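Side-chain contacts in Hydrogenase/urease nickel incorporation protein HypB (Helicobacter pylori, PDB 4LPS), which hydrolyses GTP slowly and uses this activity in delivering nickel to [NiFe]-hydrogenase, besides being required for the maturation of urease: residues Asp118-Asp122 with Glu123-Glu127; Phe190-Val194 with Ser195-Glu199. All coordinates share one frame; numbering follows the deposited sequence.

Contact 1: residues Asp118-Asp122 with Glu123-Glu127. With PO4 (phosphate ion), chain I.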
ATOM      1  N   ASP A 118     -11.475  12.063  -8.187  1.00 17.83           N
ATOM      2  CA  ASP A 118     -12.673  12.678  -8.748  1.00 19.39           C
ATOM      3  C   ASP A 118     -13.523  11.682  -9.538  1.00 19.93           C
ATOM      4  O   ASP A 118     -14.751  11.676  -9.421  1.00 21.14           O
ATOM      5  CB  ASP A 118     -12.293  13.864  -9.635  1.00 20.04           C
ATOM      6  CG  ASP A 118     -11.789  15.049  -8.839  1.00 29.34           C
ATOM      7  OD1 ASP A 118     -11.936  15.038  -7.599  1.00 29.63           O
ATOM      8  OD2 ASP A 118     -11.242  15.994  -9.450  1.00 31.64           O
ATOM      9  N   LEU A 119     -12.872  10.854 -10.350  1.00 20.35           N
ATOM     10  CA  LEU A 119     -13.571   9.818 -11.110  1.00 23.46           C
ATOM     11  C   LEU A 119     -14.265   8.823 -10.190  1.00 21.33           C
ATOM     12  O   LEU A 119     -15.445   8.517 -10.371  1.00 21.31           O
ATOM     13  CB  LEU A 119     -12.605   9.066 -12.031  1.00 25.39           C
ATOM     14  CG  LEU A 119     -11.964   9.812 -13.202  1.00 31.92           C
ATOM     15  CD1 LEU A 119     -10.932   8.931 -13.874  1.00 34.60           C
ATOM     16  CD2 LEU A 119     -13.013  10.244 -14.212  1.00 32.76           C
ATOM     17  N   LEU A 120     -13.524   8.320  -9.207  1.00 18.43           N
ATOM     18  CA  LEU A 120     -14.063   7.368  -8.244  1.00 20.03           C
ATOM     19  C   LEU A 120     -15.221   7.968  -7.458  1.00 19.71           C
ATOM     20  O   LEU A 120     -16.177   7.271  -7.113  1.00 20.52           O
ATOM     21  CB  LEU A 120     -12.963   6.893  -7.294  1.00 20.27           C
ATOM     22  CG  LEU A 120     -11.947   5.923  -7.902  1.00 19.39           C
ATOM     23  CD1 LEU A 120     -10.798   5.685  -6.942  1.00 15.98           C
ATOM     24  CD2 LEU A 120     -12.623   4.610  -8.258  1.00 17.06           C
ATOM     25  N   LYS A 121     -15.127   9.263  -7.172  1.00 20.38           N
ATOM     26  CA  LYS A 121     -16.210   9.967  -6.503  1.00 21.93           C
ATOM     27  C   LYS A 121     -17.453  10.008  -7.384  1.00 22.97           C
ATOM     28  O   LYS A 121     -18.546   9.651  -6.943  1.00 24.15           O
ATOM     29  CB  LYS A 121     -15.789  11.389  -6.128  1.00 21.54           C
ATOM     30  CG  LYS A 121     -16.846  12.138  -5.335  1.00 29.12           C
ATOM     31  CD  LYS A 121     -16.585  13.634  -5.308  1.00 30.41           C
ATOM     32  CE  LYS A 121     -17.622  14.343  -4.455  1.00 31.58           C
ATOM     33  NZ  LYS A 121     -17.552  15.820  -4.606  1.00 34.69           N
ATOM     34  N   ASP A 122     -17.273  10.440  -8.628  1.00 23.84           N
ATOM     35  CA  ASP A 122     -18.386  10.596  -9.559  1.00 26.30           C
ATOM     36  C   ASP A 122     -19.039   9.259  -9.894  1.00 25.05           C
ATOM     37  O   ASP A 122     -20.213   9.202 -10.263  1.00 26.65           O
ATOM     38  CB  ASP A 122     -17.910  11.285 -10.839  1.00 31.71           C
ATOM     39  CG  ASP A 122     -17.554  12.744 -10.620  1.00 41.13           C
ATOM     40  OD1 ASP A 122     -17.917  13.296  -9.559  1.00 43.76           O
ATOM     41  OD2 ASP A 122     -16.901  13.338 -11.506  1.00 46.52           O
ATOM     42  N   GLU A 123     -18.268   8.185  -9.773  1.00 23.59           N
ATOM     43  CA  GLU A 123     -18.757   6.845 -10.070  1.00 23.77           C
ATOM     44  C   GLU A 123     -19.483   6.243  -8.872  1.00 24.28           C
ATOM     45  O   GLU A 123     -20.139   5.209  -8.995  1.00 24.86           O
ATOM     46  CB  GLU A 123     -17.596   5.944 -10.502  1.00 26.62           C
ATOM     47  CG  GLU A 123     -17.090   6.224 -11.910  1.00 28.31           C
ATOM     48  CD  GLU A 123     -15.727   5.614 -12.177  1.00 32.26           C
ATOM     49  OE1 GLU A 123     -15.199   4.904 -11.295  1.00 31.04           O
ATOM     50  OE2 GLU A 123     -15.181   5.846 -13.277  1.00 34.65           O
ATOM     51  N   GLY A 124     -19.358   6.889  -7.714  1.00 23.72           N
ATOM     52  CA  GLY A 124     -20.027   6.431  -6.508  1.00 25.58           C
ATOM     53  C   GLY A 124     -19.215   5.428  -5.713  1.00 24.81           C
ATOM     54  O   GLY A 124     -19.688   4.873  -4.718  1.00 25.25           O
ATOM     55  N   ALA A 125     -17.990   5.187  -6.162  1.00 22.33           N
ATOM     56  CA  ALA A 125     -17.108   4.223  -5.516  1.00 20.92           C
ATOM     57  C   ALA A 125     -16.701   4.652  -4.109  1.00 22.63           C
ATOM     58  O   ALA A 125     -16.537   3.814  -3.220  1.00 23.84           O
ATOM     59  CB  ALA A 125     -15.876   3.997  -6.371  1.00 19.67           C
ATOM     60  N   LEU A 126     -16.515   5.954  -3.915  1.00 20.82           N
ATOM     61  CA  LEU A 126     -16.093   6.483  -2.620  1.00 22.01           C
ATOM     62  C   LEU A 126     -17.193   6.376  -1.566  1.00 24.38           C
ATOM     63  O   LEU A 126     -16.914   6.116  -0.393  1.00 22.33           O
ATOM     64  CB  LEU A 126     -15.648   7.941  -2.753  1.00 21.92           C
ATOM     65  CG  LEU A 126     -14.441   8.220  -3.648  1.00 23.54           C
ATOM     66  CD1 LEU A 126     -13.996   9.665  -3.499  1.00 21.13           C
ATOM     67  CD2 LEU A 126     -13.296   7.271  -3.320  1.00 24.37           C
ATOM     68  N   GLU A 127     -18.437   6.581  -1.989  1.00 22.15           N
ATOM     69  CA  GLU A 127     -19.573   6.497  -1.080  1.00 23.58           C
ATOM     70  C   GLU A 127     -19.695   5.117  -0.437  1.00 24.09           C
ATOM     71  O   GLU A 127     -20.089   5.000   0.721  1.00 25.35           O
ATOM     72  CB  GLU A 127     -20.874   6.835  -1.817  1.00 44.73           C
ATOM     73  CG  GLU A 127     -21.126   8.324  -2.028  1.00 49.95           C
ATOM     74  CD  GLU A 127     -22.445   8.596  -2.729  1.00 55.75           C
ATOM     75  OE1 GLU A 127     -23.212   7.634  -2.949  1.00 58.08           O
ATOM     76  OE2 GLU A 127     -22.713   9.770  -3.066  1.00 58.11           O
TER
HETATM   77  P   PO4 I 307     -14.952  16.202  -1.651  1.00 34.06           P
HETATM   78  O1  PO4 I 307     -15.614  15.583  -0.447  1.00 36.18           O
HETATM   79  O2  PO4 I 307     -14.790  15.146  -2.712  1.00 38.94           O
HETATM   80  O3  PO4 I 307     -15.799  17.323  -2.201  1.00 36.97           O
HETATM   81  O4  PO4 I 307     -13.603  16.749  -1.259  1.00 29.86           O
HETATM   82  O   HOH W   1     -18.642   8.495  -4.296  1.00 19.74           O

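Contact 2: residues Phe190-Val194 with Ser195-Glu199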
ATOM      1  N   PHE A 190      14.167 -20.258  -0.286  1.00 15.96           N
ATOM      2  CA  PHE A 190      15.104 -19.146  -0.431  1.00 16.18           C
ATOM      3  C   PHE A 190      16.055 -18.980   0.757  1.00 19.72           C
ATOM      4  O   PHE A 190      16.899 -18.080   0.752  1.00 23.15           O
ATOM      5  CB  PHE A 190      14.342 -17.840  -0.663  1.00 14.78           C
ATOM      6  CG  PHE A 190      13.869 -17.656  -2.077  1.00 16.80           C
ATOM      7  CD1 PHE A 190      14.713 -17.103  -3.029  1.00 16.66           C
ATOM      8  CD2 PHE A 190      12.589 -18.035  -2.457  1.00 16.02           C
ATOM      9  CE1 PHE A 190      14.292 -16.930  -4.334  1.00 14.82           C
ATOM     10  CE2 PHE A 190      12.159 -17.864  -3.762  1.00 14.56           C
ATOM     11  CZ  PHE A 190      13.012 -17.312  -4.702  1.00 14.68           C
ATOM     12  N   ASN A 191      15.918 -19.843   1.764  1.00 24.75           N
ATOM     13  CA  ASN A 191      16.699 -19.736   2.995  1.00 30.64           C
ATOM     14  C   ASN A 191      16.586 -18.320   3.567  1.00 28.27           C
ATOM     15  O   ASN A 191      17.563 -17.736   4.042  1.00 30.69           O
ATOM     16  CB  ASN A 191      18.165 -20.111   2.745  1.00 37.94           C
ATOM     17  CG  ASN A 191      18.315 -21.461   2.054  1.00 50.20           C
ATOM     18  OD1 ASN A 191      18.091 -22.514   2.655  1.00 54.70           O
ATOM     19  ND2 ASN A 191      18.699 -21.432   0.781  1.00 54.58           N
ATOM     20  N   PHE A 192      15.372 -17.782   3.498  1.00 22.47           N
ATOM     21  CA  PHE A 192      15.078 -16.411   3.890  1.00 16.79           C
ATOM     22  C   PHE A 192      15.059 -16.318   5.407  1.00 15.10           C
ATOM     23  O   PHE A 192      14.430 -17.142   6.072  1.00 18.22           O
ATOM     24  CB  PHE A 192      13.729 -15.987   3.295  1.00 13.41           C
ATOM     25  CG  PHE A 192      13.364 -14.549   3.531  1.00 13.30           C
ATOM     26  CD1 PHE A 192      12.709 -14.159   4.694  1.00 13.95           C
ATOM     27  CD2 PHE A 192      13.625 -13.591   2.562  1.00 14.22           C
ATOM     28  CE1 PHE A 192      12.354 -12.834   4.899  1.00  9.83           C
ATOM     29  CE2 PHE A 192      13.268 -12.267   2.756  1.00 12.27           C
ATOM     30  CZ  PHE A 192      12.633 -11.888   3.927  1.00 12.14           C
ATOM     31  N   ARG A 193      15.752 -15.324   5.954  1.00 14.35           N
ATOM     32  CA  ARG A 193      15.810 -15.154   7.401  1.00 16.14           C
ATOM     33  C   ARG A 193      14.928 -14.003   7.876  1.00 14.66           C
ATOM     34  O   ARG A 193      15.308 -12.832   7.797  1.00 14.52           O
ATOM     35  CB  ARG A 193      17.267 -14.969   7.846  1.00 17.43           C
ATOM     36  CG  ARG A 193      18.051 -16.282   7.820  1.00 23.63           C
ATOM     37  CD  ARG A 193      19.566 -16.123   7.710  1.00 33.55           C
ATOM     38  NE  ARG A 193      20.101 -14.994   8.462  1.00 44.27           N
ATOM     39  CZ  ARG A 193      20.533 -13.870   7.899  1.00 50.88           C
ATOM     40  NH1 ARG A 193      20.487 -13.728   6.580  1.00 49.54           N
ATOM     41  NH2 ARG A 193      21.009 -12.890   8.652  1.00 53.03           N
ATOM     42  N   VAL A 194      13.732 -14.363   8.337  1.00 16.14           N
ATOM     43  CA  VAL A 194      12.791 -13.429   8.952  1.00 14.99           C
ATOM     44  C   VAL A 194      13.459 -12.647  10.083  1.00 14.15           C
ATOM     45  O   VAL A 194      13.166 -11.470  10.297  1.00 13.74           O
ATOM     46  CB  VAL A 194      11.542 -14.173   9.479  1.00 15.70           C
ATOM     47  CG1 VAL A 194      10.640 -13.245  10.281  1.00 14.19           C
ATOM     48  CG2 VAL A 194      10.766 -14.770   8.319  1.00 12.93           C
ATOM     49  N   SER A 195      14.366 -13.311  10.797  1.00 15.87           N
ATOM     50  CA  SER A 195      15.114 -12.681  11.877  1.00 17.32           C
ATOM     51  C   SER A 195      15.912 -11.472  11.395  1.00 16.73           C
ATOM     52  O   SER A 195      16.031 -10.479  12.108  1.00 17.28           O
ATOM     53  CB  SER A 195      16.056 -13.694  12.534  1.00 19.75           C
ATOM     54  OG  SER A 195      16.979 -14.225  11.599  1.00 19.95           O
ATOM     55  N   GLN A 196      16.455 -11.555  10.184  1.00 16.04           N
ATOM     56  CA  GLN A 196      17.241 -10.459   9.626  1.00 16.10           C
ATOM     57  C   GLN A 196      16.373  -9.222   9.402  1.00 15.70           C
ATOM     58  O   GLN A 196      16.755  -8.103   9.756  1.00 15.52           O
ATOM     59  CB  GLN A 196      17.892 -10.887   8.312  1.00 21.09           C
ATOM     60  CG  GLN A 196      18.937  -9.916   7.774  1.00 27.41           C
ATOM     61  CD  GLN A 196      20.119  -9.744   8.708  1.00 31.02           C
ATOM     62  OE1 GLN A 196      20.793 -10.713   9.056  1.00 32.02           O
ATOM     63  NE2 GLN A 196      20.382  -8.506   9.112  1.00 31.48           N
ATOM     64  N   VAL A 197      15.208  -9.433   8.798  1.00 13.28           N
ATOM     65  CA  VAL A 197      14.261  -8.354   8.562  1.00 13.18           C
ATOM     66  C   VAL A 197      13.793  -7.756   9.884  1.00 15.09           C
ATOM     67  O   VAL A 197      13.692  -6.536  10.029  1.00 14.13           O
ATOM     68  CB  VAL A 197      13.045  -8.842   7.758  1.00 12.53           C
ATOM     69  CG1 VAL A 197      12.041  -7.716   7.580  1.00 12.40           C
ATOM     70  CG2 VAL A 197      13.491  -9.372   6.408  1.00 11.60           C
ATOM     71  N   LYS A 198      13.504  -8.630  10.842  1.00 14.75           N
ATOM     72  CA  LYS A 198      13.035  -8.196  12.152  1.00 18.56           C
ATOM     73  C   LYS A 198      14.081  -7.325  12.837  1.00 16.98           C
ATOM     74  O   LYS A 198      13.757  -6.276  13.391  1.00 17.43           O
ATOM     75  CB  LYS A 198      12.696  -9.405  13.028  1.00 23.45           C
ATOM     76  CG  LYS A 198      12.216  -9.051  14.429  1.00 29.23           C
ATOM     77  CD  LYS A 198      10.799  -8.487  14.381  1.00 36.14           C
ATOM     78  CE  LYS A 198      10.365  -7.922  15.726  1.00 42.26           C
ATOM     79  NZ  LYS A 198       9.078  -7.174  15.601  1.00 42.69           N
ATOM     80  N   GLU A 199      15.337  -7.754  12.774  1.00 19.52           N
ATOM     81  CA  GLU A 199      16.421  -7.062  13.459  1.00 21.00           C
ATOM     82  C   GLU A 199      16.760  -5.745  12.773  1.00 18.76           C
ATOM     83  O   GLU A 199      17.085  -4.758  13.437  1.00 20.18           O
ATOM     84  CB  GLU A 199      17.659  -7.956  13.531  1.00 24.15           C
ATOM     85  CG  GLU A 199      17.524  -9.118  14.504  1.00 34.42           C
ATOM     86  CD  GLU A 199      18.522 -10.225  14.231  1.00 41.14           C
ATOM     87  OE1 GLU A 199      18.341 -11.337  14.772  1.00 42.04           O
ATOM     88  OE2 GLU A 199      19.490  -9.980  13.478  1.00 41.50           O
TER

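Contact 1: residues Asp118-Asp122 with Glu123-Glu127
E123 N reaches back to L119 O (2.9 Å) in the last regular turn of helix 110-122, and G124, with a positive phi of 88°, then turns the chain out of the helix in a Schellman motif. Glycine suits this place because at such backbone angles a CB would jam against the carbonyl oxygen of E123, the residue before it. Two bonds run back from the turn: G124 N binds K121 O at 3.0 Å from well above the carbonyl plane, and A125 N makes a weak bond to L120 O, which also receives a long, weak one from L126 N. The end of the helix is thus closed by backbone groups, and hydrophobic side chains pack beneath it. L120 sends CD2 to the methyl of A125 (3.8 Å), while its CB meets CD2 of L126. Both leucines also rest on C75 of strand 74-80, so this apolar patch ties the helix end to the central parallel sheet; small A125 fits close against the L120 carbonyl. L126 CD1 lies against K121 CB at 3.6 Å, the two side chains crossing at about a right angle. K121 leaves the helix with CG trans to the backbone nitrogen (chi1 -176°) and stays extended, which carries its ammonium away to a phosphate ion, probably from the crystallisation liquor, which R40 also binds; the lysine's two bonds there are weak. E123 doubles back along the helix end, its CG 3.2 Å from L119 O, and its carboxylate is held by H98 of strand 97-101 through OE2. A water finishes the turn, donating to K121 O at 2.9 Å and accepting from E127 N at 3.0 Å.

Contact 2: residues Phe190-Val194 with Ser195-Glu199
In F192, CG stands anti to the backbone N (chi1 -175°), which swings the ring forward along the chain until CZ meets CG2 of V197 at 3.6 Å. The two side chains cross at about a right angle at the start of helix 194-204, and both also lie on I181 of strand 178-182. A flat ring and a branched aliphatic group therefore close the inner side of the helix's first turn over the parallel sheet of this G domain. R193 occupies the N-cap position. Its carbonyl oxygen accepts Q196 N at 2.9 Å, the donor lying above the carbonyl plane, whereas K198 N approaches V194 O in the carbonyl plane at 2.9 Å with a nearly straight N-H (161°), the first full helical bond here. On the outer side, R193 and Q196 run side by side and point the same way. A bend at chi3 (38°) turns the guanidinium toward Q196, whose CB sits over one face of it, offset toward the rim. The modelled separation of their polar ends is too short to be trusted. Each has a firmer partner elsewhere: R193 NH1 forms a salt bridge with D163, and Q196 NE2 donates to D200. The chemistry is thus divided, with apolar groups fixing the helix start to the sheet and a long cationic side chain linking it to the loop that holds D163.

Contacts 1 and 2 stand on opposite sides of the chain's centre, their own centres 41 Å apart and their nearest atoms about 30 Å apart. One is where a helix ends and the other where a helix begins, and both are set against the same seven-stranded parallel sheet: residues 118-127 near strands 74-80 and 97-101, residues 190-199 near strands 178-182 and 210-212. Neither packs on the magnesium or nickel site. Contact 2 is tied more closely to nucleotide, since F190 in its leading loop belongs to a GDP pocket, although the F192 side chain remains about 12 Å from a bound GDP.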